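3-methyladenine DNA glycosylase (Helicobacter pylori, PDB 1PU6) probably cleaves the N-glycosidic bond of 3-methyladenine in alkylated DNA, releasing the damaged base as the first step of base excision repair. Local coordinates at residues K93-R96 / L97-S101; K106-S110 / F111-K115; R120-L123 / L124-G128. One frame throughout, in Å; residues are numbered along the deposited sequence.

Contact 1 of 3, residues K93-R96 / L97-S101; sequences KAKR and LIDLS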
# COMPACT_ATOMS: atom_id res chain seq x y z
N LYS A 93 1.96 13.89 -9.47
CA LYS A 93 1.73 13.36 -8.10
C LYS A 93 1.31 14.43 -7.11
O LYS A 93 0.45 14.19 -6.27
CB LYS A 93 2.96 12.61 -7.62
CG LYS A 93 2.98 11.24 -8.29
CD LYS A 93 4.25 10.51 -7.92
CE LYS A 93 4.27 9.11 -8.50
NZ LYS A 93 5.65 8.45 -8.29
N ALA A 94 1.87 15.64 -7.24
CA ALA A 94 1.38 16.74 -6.39
C ALA A 94 -0.10 17.00 -6.64
O ALA A 94 -0.89 17.08 -5.68
CB ALA A 94 2.23 18.05 -6.62
N LYS A 95 -0.50 17.12 -7.90
CA LYS A 95 -1.91 17.36 -8.17
C LYS A 95 -2.82 16.17 -7.67
O LYS A 95 -3.90 16.37 -7.11
CB LYS A 95 -2.15 17.58 -9.68
CG LYS A 95 -3.68 17.71 -10.00
CD LYS A 95 -3.88 18.33 -11.36
CE LYS A 95 -5.35 18.29 -11.76
NZ LYS A 95 -6.25 19.16 -10.89
N ARG A 96 -2.35 14.96 -7.89
CA ARG A 96 -3.13 13.78 -7.49
C ARG A 96 -3.36 13.78 -5.96
O ARG A 96 -4.47 13.48 -5.49
CB ARG A 96 -2.33 12.54 -7.83
CG ARG A 96 -3.10 11.29 -7.70
CD ARG A 96 -2.24 10.10 -8.26
NE ARG A 96 -1.72 10.43 -9.62
CZ ARG A 96 -0.63 9.89 -10.15
NH1 ARG A 96 0.09 9.02 -9.47
NH2 ARG A 96 -0.26 10.21 -11.41
N LEU A 97 -2.29 14.10 -5.18
CA LEU A 97 -2.43 14.20 -3.69
C LEU A 97 -3.37 15.31 -3.23
O LEU A 97 -4.17 15.14 -2.30
CB LEU A 97 -1.05 14.41 -3.03
CG LEU A 97 -0.21 13.15 -3.03
CD1 LEU A 97 1.21 13.53 -2.53
CD2 LEU A 97 -0.84 12.00 -2.23
N ILE A 98 -3.22 16.49 -3.84
CA ILE A 98 -4.07 17.63 -3.48
C ILE A 98 -5.54 17.34 -3.76
O ILE A 98 -6.43 17.58 -2.90
CB ILE A 98 -3.58 18.90 -4.21
CG1 ILE A 98 -2.23 19.32 -3.61
CG2 ILE A 98 -4.61 20.01 -4.11
CD1 ILE A 98 -1.48 20.38 -4.48
N ASP A 99 -5.81 16.83 -4.95
CA ASP A 99 -7.19 16.53 -5.31
C ASP A 99 -7.80 15.37 -4.46
O ASP A 99 -8.99 15.44 -4.03
CB ASP A 99 -7.31 16.26 -6.81
CG ASP A 99 -7.13 17.54 -7.66
OD1 ASP A 99 -7.04 18.68 -7.10
OD2 ASP A 99 -7.08 17.49 -8.93
N LEU A 100 -7.01 14.32 -4.25
CA LEU A 100 -7.49 13.20 -3.42
C LEU A 100 -7.85 13.71 -1.98
O LEU A 100 -8.92 13.38 -1.42
CB LEU A 100 -6.39 12.11 -3.34
CG LEU A 100 -6.62 11.09 -2.21
CD1 LEU A 100 -7.90 10.25 -2.43
CD2 LEU A 100 -5.37 10.18 -2.13
N SER A 101 -6.93 14.50 -1.39
CA SER A 101 -7.15 14.99 -0.04
C SER A 101 -8.39 15.88 0.05
O SER A 101 -9.17 15.76 0.99
CB SER A 101 -5.89 15.74 0.45
OG SER A 101 -4.81 14.78 0.54

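Contact 2 of 3, residues K106-S110 / F111-K115; sequences KDFQS and FENFK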
# COMPACT_ATOMS: atom_id res chain seq x y z
N LYS A 106 -14.39 16.40 1.44
CA LYS A 106 -15.74 16.63 0.91
C LYS A 106 -16.72 15.48 1.15
O LYS A 106 -17.88 15.72 1.56
CB LYS A 106 -15.65 16.94 -0.60
CG LYS A 106 -17.01 17.32 -1.20
CD LYS A 106 -16.80 17.90 -2.61
CE LYS A 106 -16.33 16.86 -3.61
NZ LYS A 106 -17.32 15.72 -3.82
N ASP A 107 -16.25 14.25 0.94
CA ASP A 107 -17.16 13.08 0.95
C ASP A 107 -17.24 12.35 2.28
O ASP A 107 -18.25 11.64 2.58
CB ASP A 107 -16.82 12.12 -0.19
CG ASP A 107 -17.15 12.72 -1.55
OD1 ASP A 107 -16.70 12.13 -2.57
OD2 ASP A 107 -17.86 13.80 -1.71
N PHE A 108 -16.17 12.45 3.06
CA PHE A 108 -16.11 11.71 4.32
C PHE A 108 -15.91 12.54 5.58
O PHE A 108 -16.00 12.01 6.69
CB PHE A 108 -14.97 10.67 4.25
CG PHE A 108 -15.14 9.71 3.12
CD1 PHE A 108 -16.06 8.64 3.21
CD2 PHE A 108 -14.37 9.83 1.94
CE1 PHE A 108 -16.23 7.71 2.18
CE2 PHE A 108 -14.55 8.92 0.86
CZ PHE A 108 -15.47 7.85 0.98
N GLN A 109 -15.57 13.83 5.41
CA GLN A 109 -15.41 14.80 6.50
C GLN A 109 -14.11 14.68 7.29
O GLN A 109 -13.55 15.69 7.74
CB GLN A 109 -16.68 14.89 7.42
CG GLN A 109 -17.90 15.44 6.67
CD GLN A 109 -18.61 14.42 5.75
OE1 GLN A 109 -18.86 13.24 6.14
NE2 GLN A 109 -18.94 14.88 4.52
N SER A 110 -13.64 13.45 7.50
CA SER A 110 -12.43 13.24 8.30
C SER A 110 -11.69 12.02 7.83
O SER A 110 -12.28 11.15 7.19
CB SER A 110 -12.81 13.02 9.80
OG SER A 110 -13.61 11.84 9.99
N PHE A 111 -10.39 11.97 8.13
CA PHE A 111 -9.59 10.80 7.82
C PHE A 111 -10.14 9.60 8.62
O PHE A 111 -10.18 8.49 8.11
CB PHE A 111 -8.10 11.04 8.15
CG PHE A 111 -7.20 9.93 7.75
CD1 PHE A 111 -7.14 9.51 6.41
CD2 PHE A 111 -6.39 9.29 8.71
CE1 PHE A 111 -6.29 8.45 6.03
CE2 PHE A 111 -5.52 8.24 8.33
CZ PHE A 111 -5.47 7.83 6.99
N GLU A 112 -10.58 9.82 9.86
CA GLU A 112 -11.11 8.70 10.65
C GLU A 112 -12.34 8.07 9.98
O GLU A 112 -12.44 6.85 9.88
CB GLU A 112 -11.50 9.17 12.07
CG GLU A 112 -12.07 8.06 12.95
CD GLU A 112 -12.01 8.41 14.44
OE1 GLU A 112 -11.65 9.57 14.78
OE2 GLU A 112 -12.34 7.53 15.29
N ASN A 113 -13.29 8.91 9.54
CA ASN A 113 -14.47 8.37 8.88
C ASN A 113 -14.13 7.75 7.54
O ASN A 113 -14.71 6.70 7.18
CB ASN A 113 -15.55 9.45 8.72
CG ASN A 113 -16.90 8.88 8.34
OD1 ASN A 113 -17.44 7.94 9.00
ND2 ASN A 113 -17.48 9.45 7.27
N PHE A 114 -13.19 8.36 6.82
CA PHE A 114 -12.72 7.81 5.54
C PHE A 114 -12.26 6.36 5.73
O PHE A 114 -12.59 5.48 4.92
CB PHE A 114 -11.54 8.70 5.01
CG PHE A 114 -10.70 8.07 3.90
CD1 PHE A 114 -11.06 8.18 2.54
CD2 PHE A 114 -9.47 7.48 4.23
CE1 PHE A 114 -10.22 7.64 1.52
CE2 PHE A 114 -8.63 6.91 3.23
CZ PHE A 114 -8.99 7.02 1.88
N LYS A 115 -11.47 6.09 6.77
CA LYS A 115 -10.92 4.76 6.92
C LYS A 115 -12.05 3.75 7.11
O LYS A 115 -11.91 2.62 6.70
CB LYS A 115 -9.96 4.66 8.13
CG LYS A 115 -8.63 5.37 7.95
CD LYS A 115 -7.65 5.13 9.13
CE LYS A 115 -7.84 6.10 10.21
NZ LYS A 115 -6.93 5.78 11.40

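Contact 3 of 3, residues R120-L123 / L124-G128; sequences REWL and LDQKG. Unlike the reference sequence in segment 120-123: R120 (reference Lys).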
# COMPACT_ATOMS: atom_id res chain seq x y z
N ARG A 120 -13.13 0.79 -2.68
CA ARG A 120 -12.15 0.76 -3.76
C ARG A 120 -12.61 1.64 -4.96
O ARG A 120 -11.79 2.37 -5.55
CB ARG A 120 -11.96 -0.67 -4.20
CG ARG A 120 -10.82 -0.78 -5.19
CD ARG A 120 -10.93 -2.00 -6.00
NE ARG A 120 -9.63 -2.57 -6.36
CZ ARG A 120 -9.40 -3.33 -7.41
NH1 ARG A 120 -10.37 -3.56 -8.34
NH2 ARG A 120 -8.17 -3.87 -7.56
N GLU A 121 -13.89 1.56 -5.31
CA GLU A 121 -14.35 2.30 -6.50
C GLU A 121 -14.29 3.81 -6.28
O GLU A 121 -14.00 4.57 -7.25
CB GLU A 121 -15.75 1.82 -6.88
CG GLU A 121 -15.74 0.35 -7.36
CD GLU A 121 -15.61 -0.68 -6.19
OE1 GLU A 121 -15.03 -1.79 -6.43
OE2 GLU A 121 -16.04 -0.41 -4.99
N TRP A 122 -14.54 4.26 -5.05
CA TRP A 122 -14.37 5.68 -4.75
C TRP A 122 -12.89 6.12 -5.02
O TRP A 122 -12.61 7.14 -5.67
CB TRP A 122 -14.77 5.93 -3.28
CG TRP A 122 -14.81 7.43 -2.98
CD1 TRP A 122 -15.93 8.26 -3.01
CD2 TRP A 122 -13.70 8.27 -2.59
NE1 TRP A 122 -15.55 9.56 -2.75
CE2 TRP A 122 -14.21 9.59 -2.41
CE3 TRP A 122 -12.33 8.03 -2.34
CZ2 TRP A 122 -13.37 10.70 -2.06
CZ3 TRP A 122 -11.50 9.13 -1.94
CH2 TRP A 122 -12.04 10.44 -1.84
N LEU A 123 -11.95 5.30 -4.59
CA LEU A 123 -10.49 5.66 -4.79
C LEU A 123 -10.11 5.65 -6.30
O LEU A 123 -9.39 6.56 -6.78
CB LEU A 123 -9.61 4.67 -4.03
CG LEU A 123 -9.67 4.89 -2.51
CD1 LEU A 123 -9.04 3.65 -1.81
CD2 LEU A 123 -8.92 6.22 -2.09
N LEU A 124 -10.66 4.67 -7.04
CA LEU A 124 -10.38 4.60 -8.48
C LEU A 124 -10.98 5.79 -9.26
O LEU A 124 -10.49 6.12 -10.36
CB LEU A 124 -10.85 3.28 -9.10
CG LEU A 124 -10.05 2.09 -8.53
CD1 LEU A 124 -10.78 0.79 -8.96
CD2 LEU A 124 -8.55 2.07 -8.97
N ASP A 125 -12.01 6.42 -8.70
CA ASP A 125 -12.56 7.63 -9.29
C ASP A 125 -11.76 8.91 -9.00
O ASP A 125 -12.13 10.03 -9.44
CB ASP A 125 -14.02 7.80 -8.85
CG ASP A 125 -14.95 6.85 -9.64
OD1 ASP A 125 -16.06 6.52 -9.15
OD2 ASP A 125 -14.59 6.42 -10.75
N GLN A 126 -10.65 8.77 -8.27
CA GLN A 126 -9.75 9.89 -8.01
C GLN A 126 -8.66 9.85 -9.12
O GLN A 126 -7.91 8.86 -9.22
CB GLN A 126 -9.12 9.76 -6.61
CG GLN A 126 -10.19 9.55 -5.49
CD GLN A 126 -11.31 10.59 -5.56
OE1 GLN A 126 -11.02 11.79 -5.61
NE2 GLN A 126 -12.59 10.14 -5.49
N LYS A 127 -8.59 10.90 -9.95
CA LYS A 127 -7.83 10.77 -11.19
C LYS A 127 -6.35 10.47 -10.96
O LYS A 127 -5.66 11.15 -10.19
CB LYS A 127 -7.96 12.03 -12.08
CG LYS A 127 -7.30 11.82 -13.46
CD LYS A 127 -8.05 12.56 -14.52
CE LYS A 127 -7.22 12.55 -15.83
NZ LYS A 127 -8.02 12.26 -17.05
N GLY A 128 -5.89 9.42 -11.61
CA GLY A 128 -4.48 9.07 -11.54
C GLY A 128 -4.18 7.97 -10.53
O GLY A 128 -3.06 7.47 -10.53

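Contact 1 of 3, residues K93-R96 / L97-S101
K95 and D99, one helical turn apart, are joined by a salt bridge in which K95 NZ lies 2.7 Å from D99 OD2, on that oxygen's syn lone pair. The lysine chain runs nearly extended from the backbone and then bends at its last torsion (chi4 66°), which brings the ammonium alongside D99 OD2, on the side of the other oxygen; CE follows to 3.4 Å from D99 OD2. A long, flexible lysine followed four residues later by a short aspartate suits the solvent-facing side of a helix, where the charges can meet without burial.

Beneath this bridge runs the regular backbone ladder. L97 N donates to K93 O and I98 N to A94 O, each at 3.0 Å, while D99 N to K95 O and L100 N to R96 O follow at 2.9 Å. One carbonyl carries an extra load: L97 O accepts both S101 N at 3.0 Å and S101 OG at 2.9 Å, reached from opposite faces of its plane. The serine hydroxyl thereby finds an acceptor within its own helix, as a buried polar group needs.

A94, L97 and L100 turn to the interior. L97 packs on L35 and V38 of helix 31-39 and on I72 of helix 65-74, L100 on L34, and the small A94 allows close approach of F77, L80 and A81. K93 is buried too, but its ammonium is received by the backbone oxygens of L39, S87 and Q41. The whole is an amphipathic alpha-helix with an i to i+4 salt bridge on its outer side, set in the helical HhH-GPD fold.

Contact 2 of 3, residues K106-S110 / F111-K115
Two torsions bring S110 and N113 together at the start of helix 111-117: S110 OG stands between its own N and carbonyl carbon (chi1 62°), facing the first turn, and N113 CG swings away from its own N (chi1 -167°), back toward the preceding helix. S110 OG accepts N113 N at 3.0 Å, the N-cap bond, while S110 O takes F114 N at 3.0 Å and opens the helical ladder. Serine suits the N-cap because its hydroxyl accepts an amide N-H that no preceding turn can bond. The first two amides, F111 N and E112 N, are met by the E66 carboxylate.

N113 ties the turn together from the other end. Its ND2 gives a hydrogen bond of 3.0 Å to F108 O, lying close to its own amide plane. Q109, with positive phi, breaks the helix and redirects the chain.

On the buried side, the edge of F114 points at the face of F108 in an offset edge-to-face pair, centroids 5.7 Å apart and planes at 78°. F114 CD1 comes within 3.7 Å of F108 CD2, and L34 and W122 extend the apolar cluster. This is a tight helix-to-helix turn with a serine N-cap, bridged beneath by an aromatic pair.

Contact 3 of 3, residues R120-L123 / L124-G128
A hydrogen bond ties Q126 to W122 where helix 120-124 gives way to loop. Q126 NE2 donates to W122 O at 3.0 Å and 162°, with the oxygen near the plane of the glutamine amide but the donor above the plane of the peptide carbonyl. The backbone bonds change as the helix ends: L124 N to R120 O (3.0 Å) and D125 N to E121 O (3.1 Å) are helical, whereas Q126 N turns to L123 O at 2.9 Å, one residue tighter. D125 N also makes a weak bond to W122 O.

Ring contacts follow from the same fold-back of Q126, whose chain bends at chi2 (-50°) to lay the amide over the indole. NE2 sits 3.4 Å above the W122 ring plane, near its centre, with the planes only 19° apart. Q126 CG adds an off-centre CH-pi contact, 4.2 Å from the centroid of the six-membered ring. Glutamine fits here because one amide can both bond the carbonyl and lie flat on the ring; its OE1 is held by N103.

Apolar contact is lighter: R120 CD lies 4.1 Å from L124 CD1, while the arginine's charged end forms salt bridges with D135 and D168.

The turn thus leads into the hairpin of the helix-hairpin-helix motif. W122 leans on L100 and I104 of helix 90-108 and bonds D107 through NE1, whereas L123 faces A134 and L138 of helix 131-141.

In the fold
From the N terminus the three contacts come in series, none nested in or crossing another. Contact 1 closes no loop; it lies wholly inside helix 90-108. Contact 2 closes the short turn from the end of that helix into helix 111-117, and contact 3 finishes helix 120-124 and opens the loop toward helix 131-141. Contacts 1 and 2 do not touch, although they share a helix. Contact 3 meets both: L100 CD1 packs 3.9 Å from Q126 CG and R96 lies beside K127 and G128, while F108 and F114 close on W122. W122 and the segment Q126-G128 are thereby laid against helix 90-108, joining that helix to the helix-hairpin-helix region.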